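Putative branched-chain amino acid ABC transporter (Rhodospirillum rubrum ATCC 11170, PDB 3HUT) probably serves as the extracytoplasmic binding protein of an ABC importer, capturing branched-chain or related amino acids for uptake. Local coordinates at residues R160-F163 with E164-G168; T149-G152 with L153-Q157. All coordinates share one frame; numbering follows the deposited sequence.

Contact 1 of 2, residues R160-F163 with E164-G168; sequences RKAF and ELRGG
Arg166 folds back over the last turn of helix 150-165 and grips the carbonyl oxygen of Ala162 twice. Its backbone N makes the expected helical bond, and NH1 of its guanidinium group adds a second at 3.1 Å from Ala162 O. The two donors reach that oxygen from opposite faces of the carbonyl plane, while the oxygen itself lies at the guanidinium edge, nearly in its plane. The chain runs extended from CG to NE, which carries NH1 back to this oxygen, and the small CB of Ala162 lets NH1 pass at 3.6 Å. A long arginine suits the residue just past the helix because it can fold back to supply a second donor to a carbonyl that already has its helical partner.

Regular backbone bonds precede this point: Glu164 N points almost straight at Arg160 O, and Leu165 N bonds to Lys161 O less directly.

Among the nonpolar contacts, the Phe163 ring swings beside its own carbonyl carbon (chi1 -163°), and CE2 comes to 3.5 Å from Gly168 CA. Glycine suits 168 because the ring lies against its CA; the ring also packs on Ile135 of helix 126-136 and Val142 of strand 141-147.

Phe163 O accepts from Gly168 N at 2.9 Å, and Gly167 N bonds to Glu164 O. With Gly167 at positive phi (92°), a conformation glycine adopts easily, these bonds form the Schellman motif that ends the helix before strand 169-176.

Contact 2 of 2, residues T149-G152 with L153-Q157; sequences TDWG and LSSAQ
Ser155 turns its hydroxyl back onto the carbonyl of Trp151 in the first turns of helix 150-165, the helix of a right-handed beta-alpha-beta crossover between parallel strands 141-147 and 169-176. From the backbone, CB of Ser155 passes 3.2 Å from Trp151 O. With chi1 at 65°, OG lies between the backbone N and the carbonyl carbon, and from there it donates to Trp151 O at 2.8 Å. The same oxygen accepts from Ser155 N, which arrives from above the carbonyl plane, whereas the hydroxyl is tilted only 18° from it. Serine suits this buried place because its short side chain can satisfy its own hydroxyl within the helix, and its side chain also touches Ala201 of strand 197-201.

Ser154 has the same first torsion, but its OG lies near both Asp150 O and Trp151 O, so its single proton has two possible acceptors. Leu153 instead lays CB and CG beside Thr149 O, which its backbone N binds at 3.0 Å.

Ahead of these residues, Thr149 is the N-cap: OG1 accepts from Gly152 N, taking up an amide that has no carbonyl one turn earlier in the helix. Glycine suits 152, close beside the cap hydroxyl. The cap oxygen also sits over one face of the Trp151 indole, 2.9 Å above the ring plane and offset toward its rim.

How the contacts relate
Contacts 2 and 1 are the two ends of one helix, 150-165, met in that order along the chain, with their centres about 16 Å apart. At contact 2 a side-chain oxygen takes up an amide of the first turn; at contact 1 backbone amides beyond the helix take up carbonyls of the last turn. Between them, Gln157 OE1 of contact 2 accepts a hydrogen bond from Arg160 NH2 of contact 1, tying the two together along the helix surface. The N-terminal end lies nearer the centre of the chain, about 15 Å from it against about 24 Å for contact 1. In this two-lobed fold the ligand cleft generally lies between the lobes, so contact 2 is probably the nearer of the two to it.

Contact 1 of 2, residues R160-F163 with E164-G168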
ATOM      1  N   ARG A 160      17.333   5.166   6.951  1.00  7.11           N
ATOM      2  CA  ARG A 160      18.672   5.524   7.407  1.00  8.86           C
ATOM      3  C   ARG A 160      19.730   5.165   6.363  1.00  9.15           C
ATOM      4  O   ARG A 160      20.593   5.982   6.033  1.00  9.10           O
ATOM      5  CB  ARG A 160      18.988   4.837   8.742  1.00 10.85           C
ATOM      6  CG  ARG A 160      18.153   5.343   9.924  1.00 12.71           C
ATOM      7  CD  ARG A 160      18.692   4.811  11.250  1.00 15.89           C
ATOM      8  NE  ARG A 160      18.638   3.356  11.288  1.00 14.64           N
ATOM      9  CZ  ARG A 160      17.655   2.657  11.840  1.00 17.01           C
ATOM     10  NH1 ARG A 160      16.637   3.281  12.423  1.00 15.91           N
ATOM     11  NH2 ARG A 160      17.678   1.331  11.786  1.00 17.72           N
ATOM     12  N   LYS A 161      19.651   3.952   5.828  1.00  8.35           N
ATOM     13  CA  LYS A 161      20.614   3.510   4.827  1.00 11.36           C
ATOM     14  C   LYS A 161      20.602   4.420   3.599  1.00 10.60           C
ATOM     15  O   LYS A 161      21.655   4.812   3.099  1.00 11.29           O
ATOM     16  CB  LYS A 161      20.314   2.069   4.407  1.00 12.05           C
ATOM     17  CG  LYS A 161      21.387   1.448   3.533  1.00 18.30           C
ATOM     18  CD  LYS A 161      21.073  -0.005   3.213  1.00 22.40           C
ATOM     19  CE  LYS A 161      22.181  -0.633   2.381  1.00 25.81           C
ATOM     20  NZ  LYS A 161      21.909  -2.064   2.075  1.00 29.22           N
ATOM     21  N   ALA A 162      19.409   4.758   3.119  1.00  9.87           N
ATOM     22  CA  ALA A 162      19.275   5.618   1.943  1.00  9.53           C
ATOM     23  C   ALA A 162      19.792   7.030   2.201  1.00 10.15           C
ATOM     24  O   ALA A 162      20.419   7.644   1.332  1.00 10.23           O
ATOM     25  CB  ALA A 162      17.817   5.677   1.503  1.00  8.77           C
ATOM     26  N   PHE A 163      19.521   7.545   3.394  1.00  8.14           N
ATOM     27  CA  PHE A 163      19.951   8.891   3.752  1.00  8.26           C
ATOM     28  C   PHE A 163      21.480   8.975   3.797  1.00 10.10           C
ATOM     29  O   PHE A 163      22.078   9.882   3.219  1.00 10.49           O
ATOM     30  CB  PHE A 163      19.355   9.272   5.112  1.00  8.43           C
ATOM     31  CG  PHE A 163      19.383  10.745   5.406  1.00 10.06           C
ATOM     32  CD1 PHE A 163      18.611  11.635   4.662  1.00 10.22           C
ATOM     33  CD2 PHE A 163      20.152  11.240   6.454  1.00  9.75           C
ATOM     34  CE1 PHE A 163      18.605  13.000   4.962  1.00  9.80           C
ATOM     35  CE2 PHE A 163      20.153  12.603   6.761  1.00 10.73           C
ATOM     36  CZ  PHE A 163      19.376  13.482   6.012  1.00 11.19           C
ATOM     37  N   GLU A 164      22.107   8.022   4.479  1.00 10.58           N
ATOM     38  CA  GLU A 164      23.562   7.997   4.596  1.00 12.08           C
ATOM     39  C   GLU A 164      24.223   7.738   3.239  1.00 12.93           C
ATOM     40  O   GLU A 164      25.329   8.209   2.978  1.00 12.61           O
ATOM     41  CB  GLU A 164      23.984   6.930   5.620  1.00 11.94           C
ATOM     42  CG  GLU A 164      23.372   7.142   7.006  1.00 13.47           C
ATOM     43  CD  GLU A 164      23.739   6.053   8.006  1.00 14.76           C
ATOM     44  OE1 GLU A 164      23.961   4.900   7.582  1.00 14.23           O
ATOM     45  OE2 GLU A 164      23.788   6.348   9.221  1.00 15.35           O
ATOM     46  N   LEU A 165      23.545   6.989   2.376  1.00 13.70           N
ATOM     47  CA  LEU A 165      24.078   6.705   1.047  1.00 14.98           C
ATOM     48  C   LEU A 165      24.181   8.009   0.266  1.00 16.14           C
ATOM     49  O   LEU A 165      25.056   8.168  -0.581  1.00 15.70           O
ATOM     50  CB  LEU A 165      23.160   5.741   0.289  1.00 17.03           C
ATOM     51  CG  LEU A 165      23.521   5.484  -1.183  1.00 18.92           C
ATOM     52  CD1 LEU A 165      24.894   4.837  -1.270  1.00 19.98           C
ATOM     53  CD2 LEU A 165      22.468   4.590  -1.828  1.00 19.94           C
ATOM     54  N   ARG A 166      23.276   8.939   0.561  1.00 14.40           N
ATOM     55  CA  ARG A 166      23.248  10.230  -0.108  1.00 14.22           C
ATOM     56  C   ARG A 166      24.071  11.297   0.614  1.00 13.41           C
ATOM     57  O   ARG A 166      23.995  12.475   0.280  1.00 14.90           O
ATOM     58  CB  ARG A 166      21.794  10.691  -0.273  1.00 14.26           C
ATOM     59  CG  ARG A 166      21.012   9.785  -1.211  1.00 13.86           C
ATOM     60  CD  ARG A 166      19.539  10.117  -1.263  1.00 13.18           C
ATOM     61  NE  ARG A 166      18.870   9.412  -2.356  1.00 10.36           N
ATOM     62  CZ  ARG A 166      18.703   8.094  -2.419  1.00 11.22           C
ATOM     63  NH1 ARG A 166      19.148   7.309  -1.449  1.00  7.65           N
ATOM     64  NH2 ARG A 166      18.093   7.558  -3.467  1.00  9.64           N
ATOM     65  N   GLY A 167      24.853  10.877   1.606  1.00 13.98           N
ATOM     66  CA  GLY A 167      25.702  11.813   2.322  1.00 13.27           C
ATOM     67  C   GLY A 167      25.119  12.437   3.575  1.00 14.89           C
ATOM     68  O   GLY A 167      25.748  13.301   4.187  1.00 13.89           O
ATOM     69  N   GLY A 168      23.922  12.010   3.964  1.00 14.17           N
ATOM     70  CA  GLY A 168      23.308  12.567   5.155  1.00 14.55           C
ATOM     71  C   GLY A 168      23.726  11.820   6.404  1.00 14.39           C
ATOM     72  O   GLY A 168      24.215  10.692   6.331  1.00 14.85           O
TER

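Contact 2 of 2, residues T149-G152 with L153-Q157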
ATOM      1  N   THR A 149       7.749  -1.967  15.526  1.00 14.65           N
ATOM      2  CA  THR A 149       6.919  -2.936  14.819  1.00 14.16           C
ATOM      3  C   THR A 149       7.758  -3.385  13.626  1.00 15.38           C
ATOM      4  O   THR A 149       8.778  -2.767  13.332  1.00 13.71           O
ATOM      5  CB  THR A 149       5.622  -2.299  14.308  1.00 13.97           C
ATOM      6  OG1 THR A 149       5.939  -1.206  13.438  1.00 14.55           O
ATOM      7  CG2 THR A 149       4.795  -1.778  15.471  1.00 15.04           C
ATOM      8  N   ASP A 150       7.342  -4.445  12.935  1.00 14.53           N
ATOM      9  CA  ASP A 150       8.117  -4.917  11.794  1.00 15.80           C
ATOM     10  C   ASP A 150       8.229  -3.861  10.696  1.00 13.63           C
ATOM     11  O   ASP A 150       9.313  -3.635  10.157  1.00 13.61           O
ATOM     12  CB  ASP A 150       7.535  -6.226  11.235  1.00 18.66           C
ATOM     13  CG  ASP A 150       6.059  -6.121  10.875  1.00 23.94           C
ATOM     14  OD1 ASP A 150       5.455  -5.041  11.064  1.00 24.23           O
ATOM     15  OD2 ASP A 150       5.500  -7.137  10.398  1.00 26.12           O
ATOM     16  N   TRP A 151       7.121  -3.199  10.379  1.00 12.11           N
ATOM     17  CA  TRP A 151       7.146  -2.170   9.346  1.00 13.60           C
ATOM     18  C   TRP A 151       7.932  -0.944   9.808  1.00 12.20           C
ATOM     19  O   TRP A 151       8.575  -0.269   9.004  1.00 13.94           O
ATOM     20  CB  TRP A 151       5.722  -1.757   8.940  1.00 12.90           C
ATOM     21  CG  TRP A 151       4.899  -1.157  10.047  1.00 13.52           C
ATOM     22  CD1 TRP A 151       4.110  -1.824  10.945  1.00 12.88           C
ATOM     23  CD2 TRP A 151       4.808   0.233  10.389  1.00 14.13           C
ATOM     24  NE1 TRP A 151       3.536  -0.936  11.823  1.00 12.85           N
ATOM     25  CE2 TRP A 151       3.947   0.333  11.505  1.00 14.03           C
ATOM     26  CE3 TRP A 151       5.374   1.403   9.862  1.00 13.85           C
ATOM     27  CZ2 TRP A 151       3.634   1.560  12.105  1.00 14.05           C
ATOM     28  CZ3 TRP A 151       5.062   2.628  10.461  1.00 14.41           C
ATOM     29  CH2 TRP A 151       4.198   2.691  11.572  1.00 14.13           C
ATOM     30  N   GLY A 152       7.880  -0.661  11.106  1.00 11.29           N
ATOM     31  CA  GLY A 152       8.605   0.478  11.638  1.00  9.81           C
ATOM     32  C   GLY A 152      10.109   0.285  11.533  1.00 10.45           C
ATOM     33  O   GLY A 152      10.830   1.182  11.101  1.00 10.00           O
ATOM     34  N   LEU A 153      10.585  -0.894  11.917  1.00  9.58           N
ATOM     35  CA  LEU A 153      12.014  -1.183  11.864  1.00 10.96           C
ATOM     36  C   LEU A 153      12.542  -1.300  10.438  1.00 10.05           C
ATOM     37  O   LEU A 153      13.606  -0.771  10.121  1.00  9.23           O
ATOM     38  CB  LEU A 153      12.324  -2.469  12.635  1.00 12.07           C
ATOM     39  CG  LEU A 153      12.126  -2.414  14.153  1.00 11.27           C
ATOM     40  CD1 LEU A 153      12.334  -3.804  14.754  1.00 13.42           C
ATOM     41  CD2 LEU A 153      13.101  -1.421  14.764  1.00 11.83           C
ATOM     42  N   SER A 154      11.798  -1.985   9.574  1.00  9.81           N
ATOM     43  CA  SER A 154      12.227  -2.161   8.193  1.00  9.42           C
ATOM     44  C   SER A 154      12.270  -0.832   7.442  1.00 10.28           C
ATOM     45  O   SER A 154      13.210  -0.570   6.695  1.00  9.87           O
ATOM     46  CB  SER A 154      11.293  -3.131   7.465  1.00 10.44           C
ATOM     47  OG  SER A 154       9.990  -2.587   7.353  1.00 11.55           O
ATOM     48  N   SER A 155      11.262   0.014   7.643  1.00  8.78           N
ATOM     49  CA  SER A 155      11.236   1.295   6.954  1.00  8.00           C
ATOM     50  C   SER A 155      12.278   2.259   7.523  1.00  8.31           C
ATOM     51  O   SER A 155      12.895   3.018   6.782  1.00 10.43           O
ATOM     52  CB  SER A 155       9.834   1.913   7.023  1.00  8.46           C
ATOM     53  OG  SER A 155       9.475   2.247   8.348  1.00  9.88           O
ATOM     54  N   ALA A 156      12.488   2.222   8.835  1.00  8.68           N
ATOM     55  CA  ALA A 156      13.471   3.104   9.460  1.00  9.08           C
ATOM     56  C   ALA A 156      14.884   2.735   9.016  1.00  9.12           C
ATOM     57  O   ALA A 156      15.708   3.608   8.753  1.00  9.07           O
ATOM     58  CB  ALA A 156      13.361   3.021  10.990  1.00  9.88           C
ATOM     59  N   GLN A 157      15.162   1.437   8.939  1.00  9.68           N
ATOM     60  CA  GLN A 157      16.473   0.955   8.521  1.00 11.21           C
ATOM     61  C   GLN A 157      16.719   1.334   7.059  1.00  9.91           C
ATOM     62  O   GLN A 157      17.801   1.796   6.707  1.00 10.73           O
ATOM     63  CB  GLN A 157      16.546  -0.564   8.709  1.00 13.33           C
ATOM     64  CG  GLN A 157      17.817  -1.239   8.207  1.00 19.90           C
ATOM     65  CD  GLN A 157      19.082  -0.668   8.821  1.00 22.78           C
ATOM     66  OE1 GLN A 157      19.105  -0.288   9.992  1.00 25.19           O
ATOM     67  NE2 GLN A 157      20.148  -0.619   8.031  1.00 24.18           N
TER